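Local coordinates for protein 432aa long hypothetical deoxyribodipyrimidine photolyase (Sulfolobus tokodaii, PDB 2E0I) that probably repairs cyclobutane pyrimidine dimers in DNA using light, and binds two FAD molecules, one likely catalytic and one proposed to harvest light, at residues M298-R312 with E331-P343. Numbering follows the deposited sequence.
Sequences MRMLNSTGYINGRVR and ERYFATKLVDYDP. With FAD (flavin-adenine dinucleotide), chain E.
Asp340 OD2 accepts from Arg312 NH2 at 2.6 Å in a nearly straight bond, 168° at the hydrogen, with a weak bond from Arg312 NH1 and another from Ser217 gripping the same oxygen. NH2 comes in on the syn side of the carboxylate, and the oxygen lies close to the guanidinium plane, so the salt bridge runs edge-on. Arg312 NH1 is turned back to its own segment and donates to Ile307 O at 2.7 Å, also near that plane, which fixes the rotation of the group. Leu338 CD1 lies over one guanidinium face and FAD O2' over the other. With an alanine here, in place of Arg312, the Asp340 carboxylate is likely to lose its charged mate beside the flavin, and a gap to open between Leu338 and the FAD ribityl chain. Asp340 also serves the cofactor through its backbone: its O accepts from FAD N3 at 2.9 Å. Further along, Val339 N donates to a lone pair of Gly305 O at 2.8 Å, tying the two segments together just after helix 292-304. A chi1 of 160° swings CG away from the Leu301 backbone N, and the methyls part: CD2 meets Phe334 CE1 at 3.5 Å while CD1 rests on Leu338 and Lys337. Together the two segments form a wall of the pocket that holds FAD in its bent, U-shaped form, as in the photolyase/cryptochrome family.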
# COMPACT_ATOMS: atom_id res chain seq x y z
N MET A 298 -16.93 -0.72 1.58
CA MET A 298 -16.42 -1.41 2.75
C MET A 298 -16.57 -2.92 2.65
O MET A 298 -15.64 -3.67 2.95
CB MET A 298 -17.10 -0.90 4.01
CG MET A 298 -16.88 0.59 4.26
SD MET A 298 -15.15 1.11 4.27
CE MET A 298 -14.57 0.40 5.85
N ARG A 299 -17.74 -3.37 2.21
CA ARG A 299 -17.96 -4.80 2.10
C ARG A 299 -16.98 -5.43 1.12
O ARG A 299 -16.41 -6.48 1.41
CB ARG A 299 -19.40 -5.11 1.70
CG ARG A 299 -20.36 -4.77 2.80
CD ARG A 299 -21.76 -5.24 2.50
NE ARG A 299 -22.70 -4.66 3.46
CZ ARG A 299 -23.98 -4.97 3.51
NH1 ARG A 299 -24.48 -5.86 2.67
NH2 ARG A 299 -24.78 -4.36 4.40
N MET A 300 -16.78 -4.80 -0.03
CA MET A 300 -15.85 -5.34 -0.99
C MET A 300 -14.47 -5.42 -0.34
O MET A 300 -13.86 -6.48 -0.28
CB MET A 300 -15.76 -4.48 -2.25
CG MET A 300 -14.83 -5.11 -3.27
SD MET A 300 -14.58 -4.18 -4.79
CE MET A 300 -13.19 -5.10 -5.44
N LEU A 301 -13.99 -4.28 0.16
CA LEU A 301 -12.69 -4.21 0.81
C LEU A 301 -12.54 -5.33 1.83
O LEU A 301 -11.51 -6.00 1.86
CB LEU A 301 -12.52 -2.85 1.50
CG LEU A 301 -11.47 -2.72 2.62
CD1 LEU A 301 -10.08 -2.91 2.03
CD2 LEU A 301 -11.58 -1.37 3.31
N ASN A 302 -13.56 -5.56 2.66
CA ASN A 302 -13.46 -6.60 3.68
C ASN A 302 -13.26 -8.01 3.16
O ASN A 302 -12.48 -8.78 3.71
CB ASN A 302 -14.67 -6.57 4.62
CG ASN A 302 -14.69 -5.35 5.53
OD1 ASN A 302 -13.67 -4.99 6.13
ND2 ASN A 302 -15.85 -4.70 5.65
N SER A 303 -13.95 -8.36 2.09
CA SER A 303 -13.82 -9.70 1.58
C SER A 303 -12.76 -9.82 0.51
O SER A 303 -12.31 -10.91 0.21
CB SER A 303 -15.14 -10.16 1.01
OG SER A 303 -15.39 -9.43 -0.16
N THR A 304 -12.36 -8.70 -0.06
CA THR A 304 -11.37 -8.75 -1.12
C THR A 304 -10.01 -8.13 -0.77
O THR A 304 -8.98 -8.53 -1.32
CB THR A 304 -11.95 -8.08 -2.36
OG1 THR A 304 -11.13 -8.41 -3.48
CG2 THR A 304 -11.95 -6.59 -2.21
N GLY A 305 -10.01 -7.15 0.13
CA GLY A 305 -8.78 -6.47 0.50
C GLY A 305 -8.37 -5.43 -0.53
O GLY A 305 -7.23 -4.96 -0.54
N TYR A 306 -9.32 -5.07 -1.39
CA TYR A 306 -9.07 -4.09 -2.44
C TYR A 306 -10.34 -3.30 -2.80
O TYR A 306 -11.45 -3.78 -2.65
CB TYR A 306 -8.55 -4.82 -3.69
CG TYR A 306 -8.46 -3.94 -4.92
CD1 TYR A 306 -7.28 -3.24 -5.22
CD2 TYR A 306 -9.58 -3.71 -5.72
CE1 TYR A 306 -7.23 -2.33 -6.28
CE2 TYR A 306 -9.54 -2.80 -6.78
CZ TYR A 306 -8.37 -2.12 -7.05
OH TYR A 306 -8.36 -1.19 -8.07
N ILE A 307 -10.14 -2.07 -3.27
CA ILE A 307 -11.19 -1.18 -3.75
C ILE A 307 -10.48 -0.11 -4.55
O ILE A 307 -9.39 0.31 -4.18
CB ILE A 307 -12.01 -0.50 -2.62
CG1 ILE A 307 -11.10 0.01 -1.52
CG2 ILE A 307 -13.04 -1.47 -2.08
CD1 ILE A 307 -11.83 0.77 -0.42
N ASN A 308 -11.07 0.35 -5.65
CA ASN A 308 -10.40 1.36 -6.46
C ASN A 308 -10.30 2.72 -5.74
O ASN A 308 -10.98 2.97 -4.75
CB ASN A 308 -11.09 1.51 -7.83
CG ASN A 308 -12.33 2.40 -7.80
OD1 ASN A 308 -12.85 2.77 -6.74
ND2 ASN A 308 -12.81 2.74 -8.98
N GLY A 309 -9.44 3.58 -6.26
CA GLY A 309 -9.22 4.88 -5.65
C GLY A 309 -10.44 5.74 -5.43
O GLY A 309 -10.49 6.54 -4.50
N ARG A 310 -11.43 5.59 -6.30
CA ARG A 310 -12.62 6.39 -6.16
C ARG A 310 -13.39 6.01 -4.92
O ARG A 310 -13.74 6.86 -4.12
CB ARG A 310 -13.53 6.21 -7.37
CG ARG A 310 -14.56 7.28 -7.43
CD ARG A 310 -13.82 8.56 -7.61
NE ARG A 310 -14.65 9.74 -7.44
CZ ARG A 310 -14.27 10.94 -7.85
NH1 ARG A 310 -13.09 11.09 -8.44
NH2 ARG A 310 -15.04 11.99 -7.65
N VAL A 311 -13.67 4.72 -4.78
CA VAL A 311 -14.42 4.23 -3.63
C VAL A 311 -13.59 4.44 -2.38
O VAL A 311 -14.12 4.80 -1.33
CB VAL A 311 -14.75 2.73 -3.79
CG1 VAL A 311 -15.28 2.15 -2.49
CG2 VAL A 311 -15.78 2.55 -4.89
N ARG A 312 -12.29 4.23 -2.50
CA ARG A 312 -11.36 4.39 -1.40
C ARG A 312 -11.53 5.76 -0.73
O ARG A 312 -11.69 5.83 0.47
CB ARG A 312 -9.93 4.26 -1.90
CG ARG A 312 -9.07 3.29 -1.13
CD ARG A 312 -8.42 2.30 -2.09
NE ARG A 312 -7.09 1.91 -1.65
CZ ARG A 312 -6.37 0.92 -2.19
NH1 ARG A 312 -6.86 0.21 -3.19
NH2 ARG A 312 -5.17 0.64 -1.71
N GLU A 331 -7.19 4.97 9.08
CA GLU A 331 -5.87 4.61 8.57
C GLU A 331 -5.50 3.21 9.03
O GLU A 331 -5.10 2.38 8.22
CB GLU A 331 -4.81 5.58 9.08
CG GLU A 331 -3.40 5.22 8.66
CD GLU A 331 -2.32 5.91 9.48
OE1 GLU A 331 -1.13 5.80 9.09
OE2 GLU A 331 -2.65 6.56 10.50
N ARG A 332 -5.65 2.97 10.33
CA ARG A 332 -5.32 1.68 10.90
C ARG A 332 -6.24 0.58 10.40
O ARG A 332 -5.80 -0.53 10.11
CB ARG A 332 -5.39 1.70 12.43
CG ARG A 332 -4.40 0.72 13.05
CD ARG A 332 -5.00 -0.16 14.11
NE ARG A 332 -5.50 0.60 15.25
CZ ARG A 332 -6.24 0.11 16.25
NH1 ARG A 332 -6.61 -1.17 16.28
NH2 ARG A 332 -6.64 0.93 17.22
N TYR A 333 -7.53 0.87 10.30
CA TYR A 333 -8.44 -0.15 9.81
C TYR A 333 -8.05 -0.59 8.39
O TYR A 333 -8.00 -1.79 8.10
CB TYR A 333 -9.87 0.36 9.81
CG TYR A 333 -10.82 -0.72 9.40
CD1 TYR A 333 -11.01 -1.84 10.19
CD2 TYR A 333 -11.49 -0.64 8.18
CE1 TYR A 333 -11.83 -2.88 9.78
CE2 TYR A 333 -12.32 -1.67 7.75
CZ TYR A 333 -12.49 -2.78 8.56
OH TYR A 333 -13.30 -3.80 8.14
N PHE A 334 -7.77 0.37 7.52
CA PHE A 334 -7.36 0.08 6.15
C PHE A 334 -6.09 -0.75 6.14
O PHE A 334 -5.96 -1.67 5.34
CB PHE A 334 -7.09 1.37 5.38
CG PHE A 334 -8.24 1.82 4.52
CD1 PHE A 334 -9.56 1.51 4.86
CD2 PHE A 334 -8.00 2.60 3.38
CE1 PHE A 334 -10.62 1.95 4.09
CE2 PHE A 334 -9.06 3.05 2.60
CZ PHE A 334 -10.37 2.73 2.96
N ALA A 335 -5.15 -0.40 7.02
CA ALA A 335 -3.87 -1.12 7.10
C ALA A 335 -4.15 -2.58 7.41
O ALA A 335 -3.36 -3.49 7.11
CB ALA A 335 -2.98 -0.50 8.20
N THR A 336 -5.31 -2.80 7.99
CA THR A 336 -5.73 -4.11 8.38
C THR A 336 -6.37 -4.91 7.28
O THR A 336 -6.45 -6.12 7.36
CB THR A 336 -6.69 -3.95 9.57
OG1 THR A 336 -5.94 -4.16 10.77
CG2 THR A 336 -7.87 -4.89 9.49
N LYS A 337 -6.82 -4.24 6.22
CA LYS A 337 -7.50 -4.95 5.16
C LYS A 337 -6.86 -4.90 3.78
O LYS A 337 -6.95 -5.86 3.03
CB LYS A 337 -8.93 -4.44 5.05
CG LYS A 337 -9.75 -4.66 6.30
CD LYS A 337 -9.93 -6.13 6.55
CE LYS A 337 -11.00 -6.41 7.57
NZ LYS A 337 -11.60 -7.76 7.27
N LEU A 338 -6.24 -3.77 3.46
CA LEU A 338 -5.61 -3.58 2.16
C LEU A 338 -4.57 -4.64 1.78
O LEU A 338 -3.64 -4.93 2.54
CB LEU A 338 -4.97 -2.19 2.10
CG LEU A 338 -5.71 -1.01 1.46
CD1 LEU A 338 -7.20 -1.30 1.28
CD2 LEU A 338 -5.48 0.22 2.33
N VAL A 339 -4.73 -5.23 0.61
CA VAL A 339 -3.78 -6.21 0.13
C VAL A 339 -2.53 -5.45 -0.28
O VAL A 339 -1.44 -6.02 -0.34
CB VAL A 339 -4.33 -6.98 -1.11
CG1 VAL A 339 -4.55 -6.01 -2.26
CG2 VAL A 339 -3.34 -8.06 -1.54
N ASP A 340 -2.69 -4.15 -0.56
CA ASP A 340 -1.58 -3.30 -0.99
C ASP A 340 -1.11 -2.29 0.07
O ASP A 340 -0.45 -1.29 -0.26
CB ASP A 340 -1.98 -2.53 -2.27
CG ASP A 340 -3.21 -1.64 -2.07
OD1 ASP A 340 -3.60 -1.42 -0.90
OD2 ASP A 340 -3.80 -1.16 -3.08
N TYR A 341 -1.41 -2.54 1.33
CA TYR A 341 -1.02 -1.60 2.37
C TYR A 341 0.39 -1.03 2.30
O TYR A 341 1.38 -1.76 2.33
CB TYR A 341 -1.22 -2.20 3.76
CG TYR A 341 -0.77 -1.26 4.86
CD1 TYR A 341 0.30 -1.59 5.68
CD2 TYR A 341 -1.39 -0.03 5.05
CE1 TYR A 341 0.75 -0.71 6.67
CE2 TYR A 341 -0.96 0.85 6.02
CZ TYR A 341 0.11 0.51 6.83
OH TYR A 341 0.54 1.38 7.80
N ASP A 342 0.46 0.29 2.21
CA ASP A 342 1.73 1.00 2.19
C ASP A 342 1.63 2.10 3.25
O ASP A 342 0.88 3.07 3.08
CB ASP A 342 1.98 1.61 0.82
CG ASP A 342 3.39 2.14 0.67
OD1 ASP A 342 3.78 3.06 1.45
OD2 ASP A 342 4.11 1.62 -0.22
N PRO A 343 2.38 1.97 4.36
CA PRO A 343 2.34 2.97 5.44
C PRO A 343 2.27 4.43 4.98
O PRO A 343 1.35 5.15 5.36
CB PRO A 343 3.59 2.66 6.24
CG PRO A 343 3.73 1.18 6.08
CD PRO A 343 3.45 0.99 4.61
PA FAD E . -5.33 2.28 -10.68
O1A FAD E . -5.45 1.22 -11.71
O2A FAD E . -5.87 3.65 -10.81
O5B FAD E . -3.78 2.60 -10.98
C5B FAD E . -3.20 3.87 -10.69
C4B FAD E . -1.83 3.68 -10.05
O4B FAD E . -1.22 4.94 -9.73
C3B FAD E . -1.97 2.91 -8.74
O3B FAD E . -1.74 1.52 -8.99
C2B FAD E . -0.79 3.46 -7.95
O2B FAD E . 0.43 2.90 -8.44
C1B FAD E . -0.88 4.94 -8.33
N9A FAD E . -1.94 5.65 -7.57
C8A FAD E . -3.18 5.90 -7.97
N7A FAD E . -3.81 6.63 -7.06
C5A FAD E . -2.96 6.85 -6.06
C6A FAD E . -3.03 7.53 -4.85
N6A FAD E . -4.13 8.17 -4.49
N1A FAD E . -1.95 7.54 -4.04
C2A FAD E . -0.84 6.92 -4.38
N3A FAD E . -0.74 6.27 -5.53
C4A FAD E . -1.77 6.22 -6.38
N1 FAD E . -2.44 2.72 -2.41
C2 FAD E . -1.53 1.76 -1.96
O2 FAD E . -0.78 1.18 -2.74
N3 FAD E . -1.51 1.40 -0.60
C4 FAD E . -2.41 2.01 0.28
O4 FAD E . -2.35 1.74 1.48
C4X FAD E . -3.31 2.96 -0.18
N5 FAD E . -4.26 3.49 0.71
C5X FAD E . -5.17 4.47 0.26
C6 FAD E . -6.09 5.00 1.16
C7 FAD E . -6.97 5.99 0.75
C7M FAD E . -7.95 6.57 1.76
C8 FAD E . -6.94 6.44 -0.57
C8M FAD E . -7.88 7.54 -1.05
C9 FAD E . -6.01 5.90 -1.47
C9A FAD E . -5.12 4.91 -1.06
N10 FAD E . -4.17 4.38 -1.94
C10 FAD E . -3.33 3.33 -1.52
C1' FAD E . -4.07 4.89 -3.34
C2' FAD E . -4.91 4.20 -4.42
O2' FAD E . -6.28 4.16 -4.03
C3' FAD E . -4.40 2.79 -4.74
O3' FAD E . -3.02 2.85 -5.08
C4' FAD E . -5.16 2.19 -5.93
O4' FAD E . -6.57 2.16 -5.66
C5' FAD E . -4.68 0.77 -6.23
O5' FAD E . -5.45 0.17 -7.28
P FAD E . -4.97 0.20 -8.81
O1P FAD E . -3.56 -0.27 -8.85
O2P FAD E . -5.98 -0.55 -9.60
O3P FAD E . -5.01 1.76 -9.19